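Local coordinates for neck appendage protein (Bacillus phage GA-1, PDB 3GUD) that acts, through this C-terminal domain, as an intramolecular chaperone that mediates triple-beta-helix folding, probably that of the phage neck appendage, at residues Gly67-Glu78 / Gly91-Arg101. Numbering follows the deposited sequence.
Sequences GLVGYDEWEATE and GREAGNIYSIR
V69-E73 and N96-I100 pair as antiparallel strands, their axes 4.6 Å apart at 155°, with G70-S99 and D72-I97 as hydrogen-bonded pairs and a hydrogen bond from R101 N to L68 O (3.2 Å) closing one end. Beyond E73 the pairing continues irregularly: W74 N donates to G95 O, and T77 OG1 accepts R92 N at 2.7 Å, with chi1 of 61° turning the hydroxyl back over its own backbone. The indole of W74 lies across the opposing G95-N96 backbone, G95 O standing 3.4 Å from the ring plane, over its centre. Contacts at two points of its edge limit its rotation: NE1 donates to E93 O at 3.2 Å, nearly in the ring plane, and CZ3 meets I97 CG2 at 3.5 Å. On the other face of the strand pair, Y71 turns its edge to the face of Y98, centroids 4.6 Å apart and planes at 61°, though the rings' fine spacing is doubtful. Y98 O accepts a hydrogen bond from R4 of a second subunit, and L68 meets F45 of the third subunit. E75-E78 and G91-A94 are exposed, whereas at the other end V69 and I100 pack on A49 of helix 49-58 and L68 on helix 102-120, before which R101 occupies the N-cap position.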
ATOM      1  N   GLY A  67       3.237  13.670   7.145  1.00 38.98           N
ATOM      2  CA  GLY A  67       2.864  12.330   7.559  1.00 43.04           C
ATOM      3  C   GLY A  67       3.682  11.228   6.901  1.00 38.67           C
ATOM      4  O   GLY A  67       3.158  10.165   6.588  1.00 38.72           O
ATOM      5  N   LEU A  68       4.967  11.475   6.686  1.00 36.14           N
ATOM      6  CA  LEU A  68       5.818  10.481   6.056  1.00 34.00           C
ATOM      7  C   LEU A  68       6.432   9.604   7.127  1.00 36.46           C
ATOM      8  O   LEU A  68       6.865   8.489   6.849  1.00 36.04           O
ATOM      9  CB  LEU A  68       6.932  11.146   5.240  1.00 35.69           C
ATOM     10  CG  LEU A  68       6.560  12.061   4.067  1.00 38.23           C
ATOM     11  CD1 LEU A  68       7.757  12.876   3.617  1.00 37.26           C
ATOM     12  CD2 LEU A  68       5.976  11.283   2.900  1.00 35.71           C
ATOM     13  N   VAL A  69       6.460  10.114   8.358  1.00 37.73           N
ATOM     14  CA  VAL A  69       7.220   9.500   9.456  1.00 35.01           C
ATOM     15  C   VAL A  69       6.478   9.601  10.801  1.00 36.67           C
ATOM     16  O   VAL A  69       5.721  10.537  11.028  1.00 36.07           O
ATOM     17  CB  VAL A  69       8.635  10.126   9.579  1.00 34.37           C
ATOM     18  CG1 VAL A  69       9.074  10.137  11.010  1.00 40.04           C
ATOM     19  CG2 VAL A  69       9.641   9.368   8.717  1.00 33.92           C
ATOM     20  N   GLY A  70       6.687   8.621  11.677  1.00 36.26           N
ATOM     21  CA  GLY A  70       6.094   8.623  12.997  1.00 34.08           C
ATOM     22  C   GLY A  70       7.154   8.513  14.065  1.00 34.19           C
ATOM     23  O   GLY A  70       8.284   8.073  13.801  1.00 35.01           O
ATOM     24  N   TYR A  71       6.818   8.959  15.268  1.00 36.66           N
ATOM     25  CA  TYR A  71       7.717   8.759  16.406  1.00 37.25           C
ATOM     26  C   TYR A  71       6.908   8.246  17.575  1.00 38.31           C
ATOM     27  O   TYR A  71       5.773   8.637  17.777  1.00 40.67           O
ATOM     28  CB  TYR A  71       8.470  10.034  16.798  1.00 39.35           C
ATOM     29  CG  TYR A  71       9.348   9.862  18.028  1.00 38.90           C
ATOM     30  CD1 TYR A  71      10.650   9.371  17.924  1.00 40.59           C
ATOM     31  CD2 TYR A  71       8.874  10.200  19.291  1.00 39.31           C
ATOM     32  CE1 TYR A  71      11.455   9.227  19.046  1.00 38.20           C
ATOM     33  CE2 TYR A  71       9.664  10.067  20.414  1.00 39.64           C
ATOM     34  CZ  TYR A  71      10.947   9.582  20.292  1.00 37.98           C
ATOM     35  OH  TYR A  71      11.700   9.461  21.432  1.00 39.10           O
ATOM     36  N   ASP A  72       7.528   7.348  18.312  1.00 39.66           N
ATOM     37  CA  ASP A  72       6.844   6.666  19.386  0.57 40.90           C
ATOM     38  C   ASP A  72       7.815   6.430  20.516  1.00 43.29           C
ATOM     39  O   ASP A  72       9.003   6.117  20.333  1.00 44.34           O
ATOM     40  CB  ASP A  72       6.181   5.346  18.934  0.57 42.17           C
ATOM     41  CG  ASP A  72       5.300   4.718  20.029  0.57 41.34           C
ATOM     42  OD1 ASP A  72       4.978   5.424  21.008  0.57 41.55           O
ATOM     43  OD2 ASP A  72       4.941   3.532  19.874  0.57 43.08           O
ATOM     44  N   GLU A  73       7.307   6.668  21.723  1.00 45.57           N
ATOM     45  CA  GLU A  73       8.139   6.601  22.919  1.00 44.52           C
ATOM     46  C   GLU A  73       7.384   6.012  24.105  1.00 48.61           C
ATOM     47  O   GLU A  73       6.152   6.141  24.195  1.00 52.67           O
ATOM     48  CB  GLU A  73       8.664   7.989  23.257  1.00 45.65           C
ATOM     49  CG  GLU A  73       8.711   8.295  24.747  1.00 51.55           C
ATOM     50  CD  GLU A  73       7.536   9.138  25.232  1.00 55.33           C
ATOM     51  OE1 GLU A  73       6.853   9.774  24.393  1.00 52.68           O
ATOM     52  OE2 GLU A  73       7.318   9.164  26.463  1.00 58.78           O
ATOM     53  N   TRP A  74       8.102   5.369  25.023  1.00 47.90           N
ATOM     54  CA  TRP A  74       7.405   4.625  26.081  1.00 53.29           C
ATOM     55  C   TRP A  74       8.043   4.568  27.477  1.00 57.61           C
ATOM     56  O   TRP A  74       9.238   4.822  27.657  1.00 56.15           O
ATOM     57  CB  TRP A  74       7.030   3.208  25.618  1.00 51.75           C
ATOM     58  CG  TRP A  74       8.160   2.355  25.158  1.00 48.35           C
ATOM     59  CD1 TRP A  74       8.991   1.589  25.929  1.00 51.28           C
ATOM     60  CD2 TRP A  74       8.558   2.145  23.799  1.00 47.70           C
ATOM     61  NE1 TRP A  74       9.893   0.925  25.124  1.00 52.96           N
ATOM     62  CE2 TRP A  74       9.647   1.254  23.812  1.00 50.01           C
ATOM     63  CE3 TRP A  74       8.099   2.633  22.568  1.00 45.14           C
ATOM     64  CZ2 TRP A  74      10.287   0.840  22.629  1.00 48.18           C
ATOM     65  CZ3 TRP A  74       8.732   2.228  21.400  1.00 43.92           C
ATOM     66  CH2 TRP A  74       9.809   1.341  21.438  1.00 48.10           C
ATOM     67  N   GLU A  75       7.205   4.248  28.463  1.00 58.36           N
ATOM     68  CA  GLU A  75       7.643   4.097  29.842  1.00 60.21           C
ATOM     69  C   GLU A  75       8.236   2.715  30.106  1.00 61.04           C
ATOM     70  O   GLU A  75       7.883   1.744  29.442  1.00 62.15           O
ATOM     71  CB  GLU A  75       6.480   4.356  30.794  1.00 64.17           C
ATOM     72  CG  GLU A  75       6.247   5.827  31.064  1.00 66.19           C
ATOM     73  CD  GLU A  75       7.545   6.569  31.323  1.00 64.98           C
ATOM     74  OE1 GLU A  75       7.526   7.818  31.318  1.00 64.45           O
ATOM     75  OE2 GLU A  75       8.580   5.901  31.528  1.00 61.87           O
ATOM     76  N   ALA A  76       9.141   2.642  31.084  1.00 67.78           N
ATOM     77  CA  ALA A  76       9.779   1.390  31.494  1.00 67.01           C
ATOM     78  C   ALA A  76       8.879   0.610  32.448  1.00 67.77           C
ATOM     79  O   ALA A  76       8.709   1.006  33.605  1.00 67.46           O
ATOM     80  CB  ALA A  76      11.127   1.668  32.146  1.00 62.74           C
ATOM     81  N   THR A  77       8.322  -0.501  31.964  1.00 69.88           N
ATOM     82  CA  THR A  77       7.325  -1.269  32.715  1.00 71.83           C
ATOM     83  C   THR A  77       7.956  -2.345  33.610  1.00 72.20           C
ATOM     84  O   THR A  77       8.909  -3.018  33.215  1.00 72.29           O
ATOM     85  CB  THR A  77       6.281  -1.907  31.769  1.00 70.39           C
ATOM     86  OG1 THR A  77       6.933  -2.806  30.866  1.00 75.17           O
ATOM     87  CG2 THR A  77       5.557  -0.834  30.958  1.00 65.62           C
ATOM     88  N   GLU A  78       7.410  -2.503  34.813  1.00 73.99           N
ATOM     89  CA  GLU A  78       8.009  -3.372  35.834  1.00 77.52           C
ATOM     90  C   GLU A  78       8.133  -4.856  35.449  1.00 77.87           C
ATOM     91  O   GLU A  78       7.353  -5.382  34.638  1.00 72.11           O
ATOM     92  CB  GLU A  78       7.254  -3.251  37.173  1.00 75.38           C
ATOM     93  CG  GLU A  78       7.433  -1.928  37.921  1.00 77.04           C
ATOM     94  CD  GLU A  78       8.847  -1.729  38.464  1.00 81.38           C
ATOM     95  OE1 GLU A  78       9.003  -1.483  39.686  1.00 79.16           O
ATOM     96  OE2 GLU A  78       9.805  -1.819  37.666  1.00 82.90           O
ATOM     97  N   GLY A  91       8.576  -7.505  31.499  1.00 70.12           N
ATOM     98  CA  GLY A  91       8.132  -6.399  30.661  1.00 70.28           C
ATOM     99  C   GLY A  91       9.161  -5.571  29.896  1.00 71.14           C
ATOM    100  O   GLY A  91      10.051  -6.110  29.235  1.00 72.36           O
ATOM    101  N   ARG A  92       9.032  -4.246  29.991  1.00 73.26           N
ATOM    102  CA  ARG A  92       9.721  -3.322  29.080  1.00 71.98           C
ATOM    103  C   ARG A  92      10.806  -2.418  29.672  1.00 68.60           C
ATOM    104  O   ARG A  92      10.640  -1.812  30.734  1.00 66.81           O
ATOM    105  CB  ARG A  92       8.699  -2.443  28.341  1.00 71.35           C
ATOM    106  CG  ARG A  92       8.261  -2.979  26.978  1.00 75.06           C
ATOM    107  CD  ARG A  92       7.147  -2.131  26.347  1.00 78.02           C
ATOM    108  NE  ARG A  92       5.789  -2.675  26.513  1.00 92.23           N
ATOM    109  CZ  ARG A  92       5.482  -3.940  26.821  1.00 91.71           C
ATOM    110  NH1 ARG A  92       6.434  -4.851  27.010  1.00 83.69           N
ATOM    111  NH2 ARG A  92       4.207  -4.301  26.939  1.00 90.13           N
ATOM    112  N   GLU A  93      11.920  -2.339  28.952  1.00 71.04           N
ATOM    113  CA  GLU A  93      12.897  -1.287  29.159  1.00 69.00           C
ATOM    114  C   GLU A  93      12.456  -0.140  28.270  1.00 66.27           C
ATOM    115  O   GLU A  93      12.035  -0.356  27.124  1.00 62.20           O
ATOM    116  CB  GLU A  93      14.306  -1.748  28.766  1.00 65.78           C
ATOM    117  CG  GLU A  93      15.385  -0.682  28.961  1.00 69.48           C
ATOM    118  CD  GLU A  93      16.790  -1.209  28.711  1.00 72.69           C
ATOM    119  OE1 GLU A  93      17.750  -0.410  28.759  1.00 70.95           O
ATOM    120  OE2 GLU A  93      16.933  -2.424  28.467  1.00 72.22           O
ATOM    121  N   ALA A  94      12.538   1.072  28.811  1.00 66.17           N
ATOM    122  CA  ALA A  94      12.169   2.275  28.073  1.00 61.62           C
ATOM    123  C   ALA A  94      12.955   2.380  26.771  1.00 60.90           C
ATOM    124  O   ALA A  94      14.170   2.159  26.746  1.00 60.35           O
ATOM    125  CB  ALA A  94      12.393   3.513  28.930  1.00 59.90           C
ATOM    126  N   GLY A  95      12.249   2.717  25.694  1.00 56.16           N
ATOM    127  CA  GLY A  95      12.865   2.916  24.396  1.00 51.95           C
ATOM    128  C   GLY A  95      12.035   3.868  23.568  1.00 47.12           C
ATOM    129  O   GLY A  95      11.077   4.459  24.061  1.00 47.97           O
ATOM    130  N   ASN A  96      12.415   4.034  22.310  1.00 43.45           N
ATOM    131  CA  ASN A  96      11.602   4.772  21.358  1.00 43.56           C
ATOM    132  C   ASN A  96      11.790   4.126  20.006  1.00 44.72           C
ATOM    133  O   ASN A  96      12.568   3.177  19.866  1.00 46.06           O
ATOM    134  CB  ASN A  96      11.983   6.259  21.305  1.00 43.29           C
ATOM    135  CG  ASN A  96      13.469   6.480  21.090  1.00 41.60           C
ATOM    136  OD1 ASN A  96      13.939   6.563  19.958  1.00 40.28           O
ATOM    137  ND2 ASN A  96      14.219   6.564  22.183  1.00 41.22           N
ATOM    138  N   ILE A  97      11.094   4.638  19.004  1.00 42.94           N
ATOM    139  CA  ILE A  97      11.138   4.012  17.703  1.00 42.24           C
ATOM    140  C   ILE A  97      10.546   4.961  16.683  1.00 40.09           C
ATOM    141  O   ILE A  97       9.520   5.584  16.933  1.00 39.96           O
ATOM    142  CB  ILE A  97      10.363   2.667  17.730  1.00 41.49           C
ATOM    143  CG1 ILE A  97      10.617   1.848  16.466  1.00 42.32           C
ATOM    144  CG2 ILE A  97       8.884   2.899  17.942  1.00 39.34           C
ATOM    145  CD1 ILE A  97       9.606   0.737  16.259  1.00 44.52           C
ATOM    146  N   TYR A  98      11.221   5.093  15.547  1.00 40.72           N
ATOM    147  CA  TYR A  98      10.674   5.798  14.401  1.00 39.97           C
ATOM    148  C   TYR A  98      10.181   4.770  13.401  1.00 41.42           C
ATOM    149  O   TYR A  98      10.846   3.766  13.154  1.00 44.34           O
ATOM    150  CB  TYR A  98      11.738   6.661  13.741  1.00 40.10           C
ATOM    151  CG  TYR A  98      12.128   7.886  14.532  1.00 42.90           C
ATOM    152  CD1 TYR A  98      13.030   7.797  15.590  1.00 43.25           C
ATOM    153  CD2 TYR A  98      11.606   9.140  14.211  1.00 42.10           C
ATOM    154  CE1 TYR A  98      13.402   8.925  16.316  1.00 42.60           C
ATOM    155  CE2 TYR A  98      11.968  10.278  14.930  1.00 44.15           C
ATOM    156  CZ  TYR A  98      12.872  10.165  15.982  1.00 44.67           C
ATOM    157  OH  TYR A  98      13.242  11.286  16.699  1.00 41.41           O
ATOM    158  N   SER A  99       9.009   5.011  12.838  1.00 38.28           N
ATOM    159  CA  SER A  99       8.450   4.120  11.839  1.00 39.61           C
ATOM    160  C   SER A  99       8.199   4.980  10.632  1.00 37.94           C
ATOM    161  O   SER A  99       8.564   6.139  10.637  1.00 39.89           O
ATOM    162  CB  SER A  99       7.142   3.490  12.335  1.00 42.10           C
ATOM    163  OG  SER A  99       6.193   4.468  12.722  1.00 39.17           O
ATOM    164  N   ILE A 100       7.596   4.431   9.589  1.00 38.73           N
ATOM    165  CA  ILE A 100       7.207   5.264   8.461  1.00 39.33           C
ATOM    166  C   ILE A 100       5.746   4.999   8.152  1.00 39.93           C
ATOM    167  O   ILE A 100       5.190   4.005   8.607  1.00 41.87           O
ATOM    168  CB  ILE A 100       8.096   5.059   7.181  1.00 40.17           C
ATOM    169  CG1 ILE A 100       7.783   3.730   6.485  1.00 39.91           C
ATOM    170  CG2 ILE A 100       9.587   5.188   7.507  1.00 36.63           C
ATOM    171  CD1 ILE A 100       8.284   3.649   5.061  1.00 35.97           C
ATOM    172  N   ARG A 101       5.125   5.905   7.405  1.00 39.42           N
ATOM    173  CA  ARG A 101       3.751   5.731   6.956  1.00 38.30           C
ATOM    174  C   ARG A 101       3.799   5.401   5.452  1.00 39.05           C
ATOM    175  O   ARG A 101       3.679   6.296   4.614  1.00 38.66           O
ATOM    176  CB  ARG A 101       2.943   7.009   7.216  1.00 37.51           C
ATOM    177  CG  ARG A 101       3.259   7.760   8.546  1.00 40.27           C
ATOM    178  CD  ARG A 101       2.265   7.419   9.682  1.00 46.25           C
ATOM    179  NE  ARG A 101       1.782   8.578  10.460  1.00 47.53           N
ATOM    180  CZ  ARG A 101       1.869   8.683  11.786  1.00 49.70           C
ATOM    181  NH1 ARG A 101       2.436   7.715  12.494  1.00 52.44           N
ATOM    182  NH2 ARG A 101       1.391   9.747  12.417  1.00 52.63           N
TER